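Local coordinates for methanol--corrinoid protein co-methyltransferase (Methanosarcina barkeri, PDB 2I2X) that catalyses the transfer of the methyl group of methanol to the cob(I)amide carried by its partner protein MtaC in methanogenesis, at residues A[174-179]-A[236-241]; A[225-230]-A[245-250]; A[180-185]-A[426-431]; A[169-174]-A[189-194]. One frame throughout, in Å; residues are numbered along the deposited sequence.

Interaction 1 of 4, residues A[174-179]-A[236-241]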
loop_
_atom_site.group_PDB
_atom_site.type_symbol
_atom_site.label_atom_id
_atom_site.label_comp_id
_atom_site.label_asym_id
_atom_site.label_seq_id
_atom_site.Cartn_x
_atom_site.Cartn_y
_atom_site.Cartn_z
ATOM N N TYR A 174 -9.997 -6.222 30.713
ATOM C CA TYR A 174 -10.761 -5.623 31.791
ATOM C C TYR A 174 -10.133 -4.305 32.262
ATOM O O TYR A 174 -10.808 -3.281 32.265
ATOM C CB TYR A 174 -10.936 -6.626 32.956
ATOM C CG TYR A 174 -11.595 -6.049 34.194
ATOM C CD1 TYR A 174 -10.812 -5.578 35.252
ATOM C CD2 TYR A 174 -12.998 -5.956 34.300
ATOM C CE1 TYR A 174 -11.397 -5.035 36.395
ATOM C CE2 TYR A 174 -13.611 -5.420 35.454
ATOM C CZ TYR A 174 -12.794 -4.959 36.501
ATOM O OH TYR A 174 -13.331 -4.420 37.667
ATOM N N ALA A 175 -8.854 -4.327 32.645
ATOM C CA ALA A 175 -8.148 -3.129 33.136
ATOM C C ALA A 175 -8.098 -1.945 32.152
ATOM O O ALA A 175 -8.277 -0.790 32.567
ATOM C CB ALA A 175 -6.747 -3.492 33.574
ATOM N N VAL A 176 -7.844 -2.222 30.864
ATOM C CA VAL A 176 -7.666 -1.140 29.895
ATOM C C VAL A 176 -8.932 -0.311 29.637
ATOM O O VAL A 176 -8.850 0.841 29.251
ATOM C CB VAL A 176 -7.007 -1.620 28.563
ATOM C CG1 VAL A 176 -8.008 -2.267 27.619
ATOM C CG2 VAL A 176 -6.288 -0.471 27.918
ATOM N N LEU A 177 -10.098 -0.903 29.852
ATOM C CA LEU A 177 -11.350 -0.159 29.705
ATOM C C LEU A 177 -11.652 0.716 30.930
ATOM O O LEU A 177 -12.632 1.446 30.925
ATOM C CB LEU A 177 -12.514 -1.119 29.439
ATOM C CG LEU A 177 -12.905 -1.534 28.008
ATOM C CD1 LEU A 177 -11.984 -1.025 26.906
ATOM C CD2 LEU A 177 -13.087 -3.032 27.889
ATOM N N ARG A 178 -10.801 0.660 31.961
ATOM C CA ARG A 178 -11.136 1.258 33.255
ATOM C C ARG A 178 -10.081 2.139 33.869
ATOM O O ARG A 178 -10.215 2.527 35.029
ATOM C CB ARG A 178 -11.552 0.164 34.263
ATOM C CG ARG A 178 -12.731 -0.656 33.748
ATOM C CD ARG A 178 -13.166 -1.857 34.585
ATOM N NE ARG A 178 -14.490 -2.265 34.079
ATOM C CZ ARG A 178 -14.701 -2.974 32.968
ATOM N NH1 ARG A 178 -13.685 -3.440 32.236
ATOM N NH2 ARG A 178 -15.937 -3.237 32.594
ATOM N N ASN A 179 -9.044 2.494 33.117
ATOM C CA ASN A 179 -7.932 3.274 33.684
ATOM C C ASN A 179 -7.381 2.617 34.952
ATOM O O ASN A 179 -6.930 3.288 35.883
ATOM C CB ASN A 179 -8.345 4.724 33.932
ATOM C CG ASN A 179 -8.623 5.493 32.620
ATOM O OD1 ASN A 179 -8.198 5.083 31.532
ATOM N ND2 ASN A 179 -9.341 6.603 32.727
ATOM N N LYS A 236 -11.218 9.571 21.488
ATOM C CA LYS A 236 -11.591 9.772 22.860
ATOM C C LYS A 236 -11.794 8.419 23.561
ATOM O O LYS A 236 -12.601 8.303 24.453
ATOM C CB LYS A 236 -12.844 10.646 22.925
ATOM C CG LYS A 236 -13.999 10.152 22.051
ATOM C CD LYS A 236 -15.135 11.169 21.998
ATOM C CE LYS A 236 -16.358 10.583 21.311
ATOM N NZ LYS A 236 -17.263 11.664 20.818
ATOM N N ASN A 237 -11.052 7.394 23.156
ATOM C CA ASN A 237 -11.260 6.089 23.765
ATOM C C ASN A 237 -10.243 5.644 24.824
ATOM O O ASN A 237 -10.541 4.774 25.642
ATOM C CB ASN A 237 -11.499 5.026 22.699
ATOM C CG ASN A 237 -12.848 5.207 21.983
ATOM O OD1 ASN A 237 -13.824 5.729 22.559
ATOM N ND2 ASN A 237 -12.903 4.790 20.722
ATOM N N LEU A 238 -9.054 6.248 24.813
ATOM C CA LEU A 238 -8.006 5.930 25.784
ATOM C C LEU A 238 -6.939 7.015 25.683
ATOM O O LEU A 238 -6.393 7.263 24.592
ATOM C CB LEU A 238 -7.370 4.556 25.514
ATOM C CG LEU A 238 -6.295 4.178 26.541
ATOM C CD1 LEU A 238 -6.900 3.843 27.952
ATOM C CD2 LEU A 238 -5.440 3.017 26.048
ATOM N N ALA A 239 -6.637 7.653 26.809
ATOM C CA ALA A 239 -5.675 8.739 26.816
ATOM C C ALA A 239 -4.348 8.172 26.361
ATOM O O ALA A 239 -3.941 7.078 26.787
ATOM C CB ALA A 239 -5.526 9.335 28.228
ATOM N N HIS A 240 -3.662 8.936 25.526
ATOM C CA HIS A 240 -2.418 8.489 24.981
ATOM C C HIS A 240 -1.363 8.352 26.060
ATOM O O HIS A 240 -0.478 7.474 25.972
ATOM C CB HIS A 240 -2.024 9.382 23.811
ATOM C CG HIS A 240 -2.877 9.162 22.590
ATOM N ND1 HIS A 240 -2.498 9.567 21.324
ATOM C CD2 HIS A 240 -4.084 8.563 22.444
ATOM C CE1 HIS A 240 -3.440 9.233 20.455
ATOM N NE2 HIS A 240 -4.415 8.631 21.111
ATOM N N THR A 241 -1.493 9.155 27.113
ATOM C CA THR A 241 -0.599 9.056 28.249
ATOM C C THR A 241 -0.782 7.748 29.030
ATOM O O THR A 241 0.096 7.400 29.796
ATOM C CB THR A 241 -0.712 10.244 29.198
ATOM O OG1 THR A 241 -2.088 10.561 29.413
ATOM C CG2 THR A 241 -0.002 11.469 28.628
HETATM O O HOH W 1 -8.410 6.946 29.509
#

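Interaction 2 of 4, residues A[225-230]-A[245-250]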
loop_
_atom_site.group_PDB
_atom_site.type_symbol
_atom_site.label_atom_id
_atom_site.label_comp_id
_atom_site.label_asym_id
_atom_site.label_seq_id
_atom_site.Cartn_x
_atom_site.Cartn_y
_atom_site.Cartn_z
ATOM N N THR A 225 -3.148 -3.443 21.709
ATOM C CA THR A 225 -4.565 -3.217 21.975
ATOM C C THR A 225 -4.757 -1.843 22.630
ATOM O O THR A 225 -5.628 -1.057 22.221
ATOM C CB THR A 225 -5.254 -4.334 22.818
ATOM O OG1 THR A 225 -5.166 -5.612 22.158
ATOM C CG2 THR A 225 -6.763 -3.996 23.024
ATOM N N ALA A 226 -3.919 -1.528 23.603
ATOM C CA ALA A 226 -4.021 -0.215 24.219
ATOM C C ALA A 226 -3.799 0.893 23.176
ATOM O O ALA A 226 -4.510 1.896 23.169
ATOM C CB ALA A 226 -3.059 -0.094 25.376
ATOM N N MET A 227 -2.832 0.709 22.282
ATOM C CA MET A 227 -2.511 1.718 21.278
ATOM C C MET A 227 -3.633 1.881 20.257
ATOM O O MET A 227 -3.935 2.992 19.827
ATOM C CB MET A 227 -1.204 1.355 20.556
ATOM C CG MET A 227 -0.846 2.296 19.396
ATOM S SD MET A 227 0.780 1.983 18.688
ATOM C CE MET A 227 0.377 0.664 17.558
ATOM N N PHE A 228 -4.260 0.772 19.879
ATOM C CA PHE A 228 -5.268 0.831 18.851
ATOM C C PHE A 228 -6.546 1.478 19.362
ATOM O O PHE A 228 -7.145 2.300 18.672
ATOM C CB PHE A 228 -5.524 -0.546 18.221
ATOM C CG PHE A 228 -6.275 -0.467 16.931
ATOM C CD1 PHE A 228 -7.680 -0.399 16.917
ATOM C CD2 PHE A 228 -5.589 -0.401 15.707
ATOM C CE1 PHE A 228 -8.388 -0.302 15.693
ATOM C CE2 PHE A 228 -6.298 -0.306 14.489
ATOM C CZ PHE A 228 -7.689 -0.250 14.487
ATOM N N ILE A 229 -6.954 1.110 20.573
ATOM C CA ILE A 229 -8.013 1.815 21.288
ATOM C C ILE A 229 -7.679 3.311 21.484
ATOM O O ILE A 229 -8.556 4.157 21.384
ATOM C CB ILE A 229 -8.247 1.198 22.681
ATOM C CG1 ILE A 229 -8.613 -0.292 22.579
ATOM C CG2 ILE A 229 -9.351 1.971 23.426
ATOM C CD1 ILE A 229 -8.757 -0.961 23.993
ATOM N N GLY A 230 -6.421 3.629 21.801
ATOM C CA GLY A 230 -5.999 5.035 21.909
ATOM C C GLY A 230 -6.212 5.774 20.589
ATOM O O GLY A 230 -6.638 6.954 20.565
ATOM N N ILE A 245 2.187 4.249 28.961
ATOM C CA ILE A 245 2.486 3.506 30.181
ATOM C C ILE A 245 2.382 2.010 29.900
ATOM O O ILE A 245 3.325 1.253 30.186
ATOM C CB ILE A 245 1.597 3.927 31.340
ATOM C CG1 ILE A 245 1.904 5.373 31.741
ATOM C CG2 ILE A 245 1.829 3.020 32.558
ATOM C CD1 ILE A 245 0.890 5.952 32.678
ATOM N N ALA A 246 1.262 1.582 29.315
ATOM C CA ALA A 246 1.114 0.176 28.910
ATOM C C ALA A 246 2.323 -0.275 28.093
ATOM O O ALA A 246 2.828 -1.368 28.318
ATOM C CB ALA A 246 -0.195 -0.077 28.151
ATOM N N ARG A 247 2.821 0.587 27.205
ATOM C CA ARG A 247 4.008 0.258 26.412
ATOM C C ARG A 247 5.273 0.056 27.229
ATOM O O ARG A 247 6.043 -0.882 26.978
ATOM C CB ARG A 247 4.285 1.314 25.347
ATOM C CG ARG A 247 5.442 0.942 24.442
ATOM C CD ARG A 247 5.077 -0.181 23.485
ATOM N NE ARG A 247 4.016 0.231 22.554
ATOM C CZ ARG A 247 3.342 -0.597 21.757
ATOM N NH1 ARG A 247 3.635 -1.898 21.751
ATOM N NH2 ARG A 247 2.376 -0.118 20.969
ATOM N N ALA A 248 5.497 0.948 28.177
ATOM C CA ALA A 248 6.653 0.867 29.039
ATOM C C ALA A 248 6.694 -0.458 29.817
ATOM O O ALA A 248 7.728 -1.104 29.887
ATOM C CB ALA A 248 6.677 2.063 29.982
ATOM N N ILE A 249 5.554 -0.871 30.364
ATOM C CA ILE A 249 5.425 -2.147 31.111
ATOM C C ILE A 249 5.639 -3.375 30.219
ATOM O O ILE A 249 6.058 -4.450 30.712
ATOM C CB ILE A 249 4.019 -2.225 31.808
ATOM C CG1 ILE A 249 3.774 -0.918 32.591
ATOM C CG2 ILE A 249 3.879 -3.486 32.660
ATOM C CD1 ILE A 249 2.550 -0.888 33.551
ATOM N N SER A 250 5.356 -3.224 28.914
ATOM C CA SER A 250 5.421 -4.369 27.995
ATOM C C SER A 250 6.862 -4.715 27.769
ATOM O O SER A 250 7.198 -5.872 27.504
ATOM C CB SER A 250 4.745 -4.072 26.657
ATOM O OG SER A 250 5.489 -3.115 25.901
#

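Interaction 3 of 4, residues A[180-185]-A[426-431]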
loop_
_atom_site.group_PDB
_atom_site.type_symbol
_atom_site.label_atom_id
_atom_site.label_comp_id
_atom_site.label_asym_id
_atom_site.label_seq_id
_atom_site.Cartn_x
_atom_site.Cartn_y
_atom_site.Cartn_z
ATOM N N ASP A 180 -7.434 1.288 34.973
ATOM C CA ASP A 180 -6.908 0.529 36.085
ATOM C C ASP A 180 -5.415 0.294 35.822
ATOM O O ASP A 180 -4.995 -0.740 35.263
ATOM C CB ASP A 180 -7.701 -0.771 36.284
ATOM C CG ASP A 180 -7.245 -1.552 37.507
ATOM O OD1 ASP A 180 -6.242 -1.148 38.158
ATOM O OD2 ASP A 180 -7.896 -2.578 37.826
ATOM N N ILE A 181 -4.617 1.285 36.205
ATOM C CA ILE A 181 -3.180 1.232 35.998
ATOM C C ILE A 181 -2.481 0.041 36.699
ATOM O O ILE A 181 -1.715 -0.699 36.050
ATOM C CB ILE A 181 -2.531 2.533 36.399
ATOM C CG1 ILE A 181 -3.208 3.707 35.685
ATOM C CG2 ILE A 181 -1.062 2.461 36.119
ATOM C CD1 ILE A 181 -3.461 3.533 34.172
ATOM N N PRO A 182 -2.759 -0.172 38.010
ATOM C CA PRO A 182 -2.267 -1.381 38.673
ATOM C C PRO A 182 -2.645 -2.673 37.930
ATOM O O PRO A 182 -1.835 -3.601 37.856
ATOM C CB PRO A 182 -2.965 -1.321 40.044
ATOM C CG PRO A 182 -3.136 0.138 40.298
ATOM C CD PRO A 182 -3.525 0.680 38.950
ATOM N N GLY A 183 -3.864 -2.745 37.393
ATOM C CA GLY A 183 -4.276 -3.904 36.608
ATOM C C GLY A 183 -3.391 -4.065 35.375
ATOM O O GLY A 183 -2.957 -5.178 35.041
ATOM N N LEU A 184 -3.094 -2.947 34.717
ATOM C CA LEU A 184 -2.113 -2.954 33.640
ATOM C C LEU A 184 -0.783 -3.556 34.088
ATOM O O LEU A 184 -0.272 -4.465 33.423
ATOM C CB LEU A 184 -1.916 -1.542 33.076
ATOM C CG LEU A 184 -2.716 -0.983 31.883
ATOM C CD1 LEU A 184 -3.971 -1.755 31.480
ATOM C CD2 LEU A 184 -3.038 0.497 32.140
ATOM N N LEU A 185 -0.236 -3.050 35.204
ATOM C CA LEU A 185 1.008 -3.584 35.808
ATOM C C LEU A 185 0.955 -5.085 36.081
ATOM O O LEU A 185 1.917 -5.827 35.817
ATOM C CB LEU A 185 1.326 -2.865 37.106
ATOM C CG LEU A 185 2.791 -2.553 37.475
ATOM C CD1 LEU A 185 2.931 -2.256 38.928
ATOM C CD2 LEU A 185 3.774 -3.649 37.081
ATOM N N LYS A 426 0.601 8.206 37.520
ATOM C CA LYS A 426 1.852 8.255 38.270
ATOM C C LYS A 426 1.590 8.072 39.784
ATOM O O LYS A 426 2.270 7.272 40.457
ATOM C CB LYS A 426 2.629 9.542 37.974
ATOM C CG LYS A 426 3.982 9.654 38.683
ATOM C CD LYS A 426 4.658 10.901 38.210
ATOM C CE LYS A 426 5.034 11.877 39.311
ATOM N NZ LYS A 426 6.483 11.740 39.611
ATOM N N ALA A 427 0.574 8.773 40.301
ATOM C CA ALA A 427 0.222 8.666 41.723
ATOM C C ALA A 427 -0.209 7.243 42.092
ATOM O O ALA A 427 0.181 6.741 43.146
ATOM C CB ALA A 427 -0.838 9.716 42.132
ATOM N N ALA A 428 -0.985 6.594 41.219
ATOM C CA ALA A 428 -1.415 5.201 41.449
ATOM C C ALA A 428 -0.255 4.233 41.440
ATOM O O ALA A 428 -0.239 3.292 42.227
ATOM C CB ALA A 428 -2.462 4.761 40.433
ATOM N N LEU A 429 0.727 4.450 40.566
ATOM C CA LEU A 429 1.907 3.584 40.532
ATOM C C LEU A 429 2.791 3.825 41.740
ATOM O O LEU A 429 3.439 2.894 42.238
ATOM C CB LEU A 429 2.734 3.785 39.264
ATOM C CG LEU A 429 2.126 3.364 37.921
ATOM C CD1 LEU A 429 2.756 4.209 36.810
ATOM C CD2 LEU A 429 2.332 1.876 37.696
ATOM N N GLU A 430 2.817 5.073 42.204
ATOM C CA GLU A 430 3.694 5.423 43.301
ATOM C C GLU A 430 3.127 4.962 44.652
ATOM O O GLU A 430 3.869 4.826 45.609
ATOM C CB GLU A 430 4.062 6.913 43.269
ATOM C CG GLU A 430 5.006 7.240 42.107
ATOM C CD GLU A 430 5.560 8.654 42.104
ATOM O OE1 GLU A 430 6.774 8.807 41.850
ATOM O OE2 GLU A 430 4.797 9.616 42.313
ATOM N N ALA A 431 1.827 4.682 44.707
ATOM C CA ALA A 431 1.185 4.238 45.957
ATOM C C ALA A 431 1.342 2.738 46.174
ATOM O O ALA A 431 1.041 2.257 47.253
ATOM C CB ALA A 431 -0.313 4.630 45.987
#

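Interaction 4 of 4, residues A[169-174]-A[189-194]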
loop_
_atom_site.group_PDB
_atom_site.type_symbol
_atom_site.label_atom_id
_atom_site.label_comp_id
_atom_site.label_asym_id
_atom_site.label_seq_id
_atom_site.Cartn_x
_atom_site.Cartn_y
_atom_site.Cartn_z
ATOM N N LYS A 169 -3.817 -11.496 29.015
ATOM C CA LYS A 169 -4.770 -10.845 28.124
ATOM C C LYS A 169 -6.128 -10.547 28.792
ATOM O O LYS A 169 -6.679 -9.447 28.640
ATOM C CB LYS A 169 -4.925 -11.709 26.862
ATOM C CG LYS A 169 -6.005 -11.314 25.889
ATOM C CD LYS A 169 -5.835 -12.068 24.569
ATOM C CE LYS A 169 -6.642 -13.349 24.494
ATOM N NZ LYS A 169 -7.944 -13.148 23.823
ATOM N N GLU A 170 -6.656 -11.514 29.542
ATOM C CA GLU A 170 -7.992 -11.404 30.140
ATOM C C GLU A 170 -8.080 -10.286 31.188
ATOM O O GLU A 170 -9.059 -9.542 31.226
ATOM C CB GLU A 170 -8.466 -12.769 30.701
ATOM C CG GLU A 170 -7.894 -13.235 32.085
ATOM C CD GLU A 170 -6.361 -13.465 32.118
ATOM O OE1 GLU A 170 -5.589 -12.494 31.927
ATOM O OE2 GLU A 170 -5.930 -14.607 32.386
ATOM N N VAL A 171 -7.056 -10.150 32.023
ATOM C CA VAL A 171 -7.057 -9.078 33.011
ATOM C C VAL A 171 -6.736 -7.724 32.385
ATOM O O VAL A 171 -7.287 -6.700 32.813
ATOM C CB VAL A 171 -6.137 -9.379 34.226
ATOM C CG1 VAL A 171 -6.188 -8.229 35.228
ATOM C CG2 VAL A 171 -6.570 -10.669 34.889
ATOM N N PHE A 172 -5.863 -7.718 31.373
ATOM C CA PHE A 172 -5.590 -6.504 30.595
ATOM C C PHE A 172 -6.860 -5.930 29.954
ATOM O O PHE A 172 -7.113 -4.719 30.040
ATOM C CB PHE A 172 -4.516 -6.726 29.504
ATOM C CG PHE A 172 -4.480 -5.613 28.483
ATOM C CD1 PHE A 172 -3.692 -4.487 28.698
ATOM C CD2 PHE A 172 -5.310 -5.654 27.359
ATOM C CE1 PHE A 172 -3.688 -3.443 27.820
ATOM C CE2 PHE A 172 -5.329 -4.594 26.464
ATOM C CZ PHE A 172 -4.507 -3.487 26.696
ATOM N N ASP A 173 -7.643 -6.785 29.297
ATOM C CA ASP A 173 -8.851 -6.334 28.589
ATOM C C ASP A 173 -9.846 -5.653 29.507
ATOM O O ASP A 173 -10.481 -4.660 29.117
ATOM C CB ASP A 173 -9.540 -7.495 27.905
ATOM C CG ASP A 173 -8.850 -7.919 26.623
ATOM O OD1 ASP A 173 -8.092 -7.122 26.008
ATOM O OD2 ASP A 173 -9.088 -9.077 26.220
ATOM N N TYR A 174 -9.997 -6.222 30.713
ATOM C CA TYR A 174 -10.761 -5.623 31.791
ATOM C C TYR A 174 -10.133 -4.305 32.262
ATOM O O TYR A 174 -10.808 -3.281 32.265
ATOM C CB TYR A 174 -10.936 -6.626 32.956
ATOM C CG TYR A 174 -11.595 -6.049 34.194
ATOM C CD1 TYR A 174 -10.812 -5.578 35.252
ATOM C CD2 TYR A 174 -12.998 -5.956 34.300
ATOM C CE1 TYR A 174 -11.397 -5.035 36.395
ATOM C CE2 TYR A 174 -13.611 -5.420 35.454
ATOM C CZ TYR A 174 -12.794 -4.959 36.501
ATOM O OH TYR A 174 -13.331 -4.420 37.667
ATOM N N GLY A 189 2.998 -6.832 33.234
ATOM C CA GLY A 189 4.246 -7.048 33.969
ATOM C C GLY A 189 4.314 -8.380 34.708
ATOM O O GLY A 189 5.313 -9.064 34.628
ATOM N N CYS A 190 3.250 -8.774 35.396
ATOM C CA CYS A 190 3.352 -9.976 36.223
ATOM C C CYS A 190 2.864 -11.234 35.518
ATOM O O CYS A 190 3.657 -12.146 35.229
ATOM C CB CYS A 190 2.673 -9.752 37.576
ATOM S SG CYS A 190 3.333 -8.248 38.402
ATOM N N LEU A 191 1.565 -11.276 35.214
ATOM C CA LEU A 191 1.023 -12.467 34.607
ATOM C C LEU A 191 1.758 -12.698 33.304
ATOM O O LEU A 191 2.305 -13.793 33.087
ATOM C CB LEU A 191 -0.466 -12.354 34.384
ATOM C CG LEU A 191 -1.369 -12.073 35.583
ATOM C CD1 LEU A 191 -2.820 -12.023 35.104
ATOM C CD2 LEU A 191 -1.204 -13.109 36.720
ATOM N N GLY A 192 1.832 -11.657 32.465
ATOM C CA GLY A 192 2.556 -11.737 31.197
ATOM C C GLY A 192 3.938 -12.344 31.331
ATOM O O GLY A 192 4.298 -13.259 30.600
ATOM N N SER A 193 4.731 -11.826 32.257
ATOM C CA SER A 193 6.102 -12.306 32.433
ATOM C C SER A 193 6.174 -13.803 32.832
ATOM O O SER A 193 7.040 -14.557 32.359
ATOM C CB SER A 193 6.818 -11.427 33.463
ATOM O OG SER A 193 7.101 -10.108 32.948
ATOM N N ILE A 194 5.249 -14.233 33.684
ATOM C CA ILE A 194 5.238 -15.614 34.145
ATOM C C ILE A 194 4.951 -16.562 32.943
ATOM O O ILE A 194 5.634 -17.571 32.756
ATOM C CB ILE A 194 4.216 -15.801 35.353
ATOM C CG1 ILE A 194 4.724 -15.129 36.626
ATOM C CG2 ILE A 194 3.920 -17.246 35.641
ATOM C CD1 ILE A 194 3.606 -14.582 37.485
#

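Interaction 1 of 4, residues A[174-179]-A[236-241]
Leu238 swings CG to the far side of its backbone N (chi1 -178°), and with chi2 at 71° both of its methyl groups are turned to the end of helix 169-176. Val176 places CG2 opposite its own backbone N, and the two side chains meet there at about a right angle, Val176 CG2 lying 4.0 Å from Leu238 CD2. The other methyl, Leu238 CD1, rests 3.8 Å from the carbonyl oxygen Val176 O. It also lies 4.0 Å from Asn179 OD1, whose side chain runs past the leucine in the opposite direction. A left-handed backbone conformation at Asn179 helps to bring this residue round. Its OD1 accepts a hydrogen bond of 2.8 Å from water 1, which in turn accepts a weak one from the backbone N of Ala239, the N-cap residue of helix 240-259. Within 174-179, Arg178 NH1 donates to Tyr174 O (2.9 Å) with the acceptor in the guanidinium plane, while Arg178 CD lies over one face of the Tyr174 ring, displaced toward its rim; Arg178 NE pairs with Asp103 of the neighbouring MtaB subunit. Ile229 of helix 220-230 packs against both Val176 and Leu238. The contact thus joins the turn after one helix to the lead-in of another by methyl packing, and its polar link passes through a single water, bonded at normal length on the asparagine side and only weakly to the backbone.

Interaction 2 of 4, residues A[225-230]-A[245-250]
Met227 reaches from helix 220-230 toward Arg247 of helix 240-259, and its side chain passes the arginine NH2 along almost its whole length. Met227 CB starts 3.9 Å from Arg247 NH2. The next carbon, Met227 CG, set opposite the backbone N (chi1 175°), is 4.3 Å from the same nitrogen. Closest is the sulfur: Met227 SD lies 3.5 Å from Arg247 NH2, at the edge of the guanidinium and near its plane. A bend at the last torsion (chi3 84°) then turns the methyl back, leaving Met227 CE 4.0 Å from Arg247 NH2. The polarisable thioether therefore borders the cationic group, while the formal partners of that group lie elsewhere: Arg247 NH2 donates to Asn224 OD1, and Arg247 NH1 forms a salt bridge with Glu272. Both helices follow strand 213-216 of the parallel sheet in this TIM-barrel subunit, and the first of them opens with the zinc ligand Cys220. The arginine side chain comes within about 7 Å of those of Cys220 and of Cys269, another zinc ligand, and about 9 Å from the zinc ion itself. One residue back along each helix, the small side chains meet: Ala226 CB and Ala246 CB are 4.0 Å apart, which lets the backbones approach to 7.0 Å between Ala226 CA and Ala246 CA. Tyr271 packs against both Met227 and Arg247; elsewhere on helix 220-230, Thr225 and Phe228 touch the bound 5-hydroxybenzimidazolylcobamide.

Interaction 3 of 4, residues A[180-185]-A[426-431]
Ile181, Pro182 and Leu185 form the face of the first turns of helix 181-210 that lies on Ala428 and Leu429 of helix 416-430. The helix is started by Asp180 at the N-cap, whose OD1 takes a capping bond of 3.0 Å from Gly183 N, met from above the carboxylate plane; the other oxygen, Asp180 OD2, is held by Tyr447 of helix 436-450. Ile181 follows and carries the main contact. Its CG2 branch, set opposite the backbone N, is 3.8 Å from Leu429 CG and equally 3.8 Å from Leu429 CD2, the two side chains crossing at about a right angle. Leu429 meets it with CG beside its own backbone N (chi1 -67°), which carries the branched end across to the first turn of the other helix. Pro182, in that first turn, where an amide hydrogen is not needed for helical bonding, sets the ring atom Pro182 CD 4.5 Å from Ala428 CB, a looser touch near the outer surface. A turn further on, Leu185 CD1 lies 4.4 Å from Leu429 CD2, so this one methyl is bordered by two residues a turn apart. The axes of the segments 181-185 and 426-430 approach to 9.9 Å and cross at -58°. Around them, Ile398 of helix 389-409 packs on Leu429, and Ile242 of helix 240-259 on Ile181. The chemistry is purely apolar between the two segments, so burial and side-chain fit probably hold them together, whereas the carboxylate of Asp180 is spent on capping its own helix and on Tyr447.

Interaction 4 of 4, residues A[169-174]-A[189-194]
Leu191 and Val171 touch through one methyl each, Val171 CG2 lying 4.0 Å from Leu191 CD1, with the side chains crossing at roughly a right angle. The same leucine methyl also borders a carboxylate oxygen, Glu170 OE1 being 4.2 Å from Leu191 CD1. Leu191 reaches this spot because CG stands beside the backbone N (chi1 -57°) and the chain then runs out extended to CD1. Glu170, in contrast, folds back on its own helix: CG sits between the backbone N and carbonyl carbon (chi1 79°), and OE1 accepts from Val171 N at 2.8 Å through its anti lone pair. The second oxygen, Glu170 OE2, is hydrogen-bonded to Tyr459, close to the C-terminus, so both carboxylate oxygens are engaged while the leucine methyl lies alongside. Helices 169-176 and 181-210 together form the connection between the neighbouring parallel strands 160-163 and 213-216, a beta-alpha-beta crossover of the TIM barrel with two helices in its connection, packed on each other here. In the longer one, residues 189-192 make a wider pi-type turn, just where Leu191 projects. Over this same stretch of helix Ser193 OG donates to Gly189 O at 2.7 Å. Further out, Tyr447 of helix 436-450 packs on Val171, and Tyr186, five residues earlier in helix 181-210, on Leu191. On another side of helix 169-176 Asp173 OD2 makes a weak hydrogen bond to the cobamide, for which Lys169 also lines the pocket.

Overall arrangement
Helix 169-176 joins interactions 1 and 4, which share Tyr174 and have centres about 15 Å apart, and helix 181-210 joins 4 to 3. Interactions 1 and 2 both use helix 240-259 and lie closest, with centres about 9 Å apart; His240 NE2 sits 2.8 Å from Gly230 O, a probable hydrogen bond. Phe172 bridges 4 and 2, its CE2 being 3.7 Å from Thr225 CB, and Ile249 CD1 reaches Leu185 CA at 3.8 Å between 2 and 3. The segments of 2 and 4 contribute Thr225, Phe228, Lys169 and Asp173 to the cobamide pocket; 2 also approaches the zinc, whereas 3 lies away from these sites.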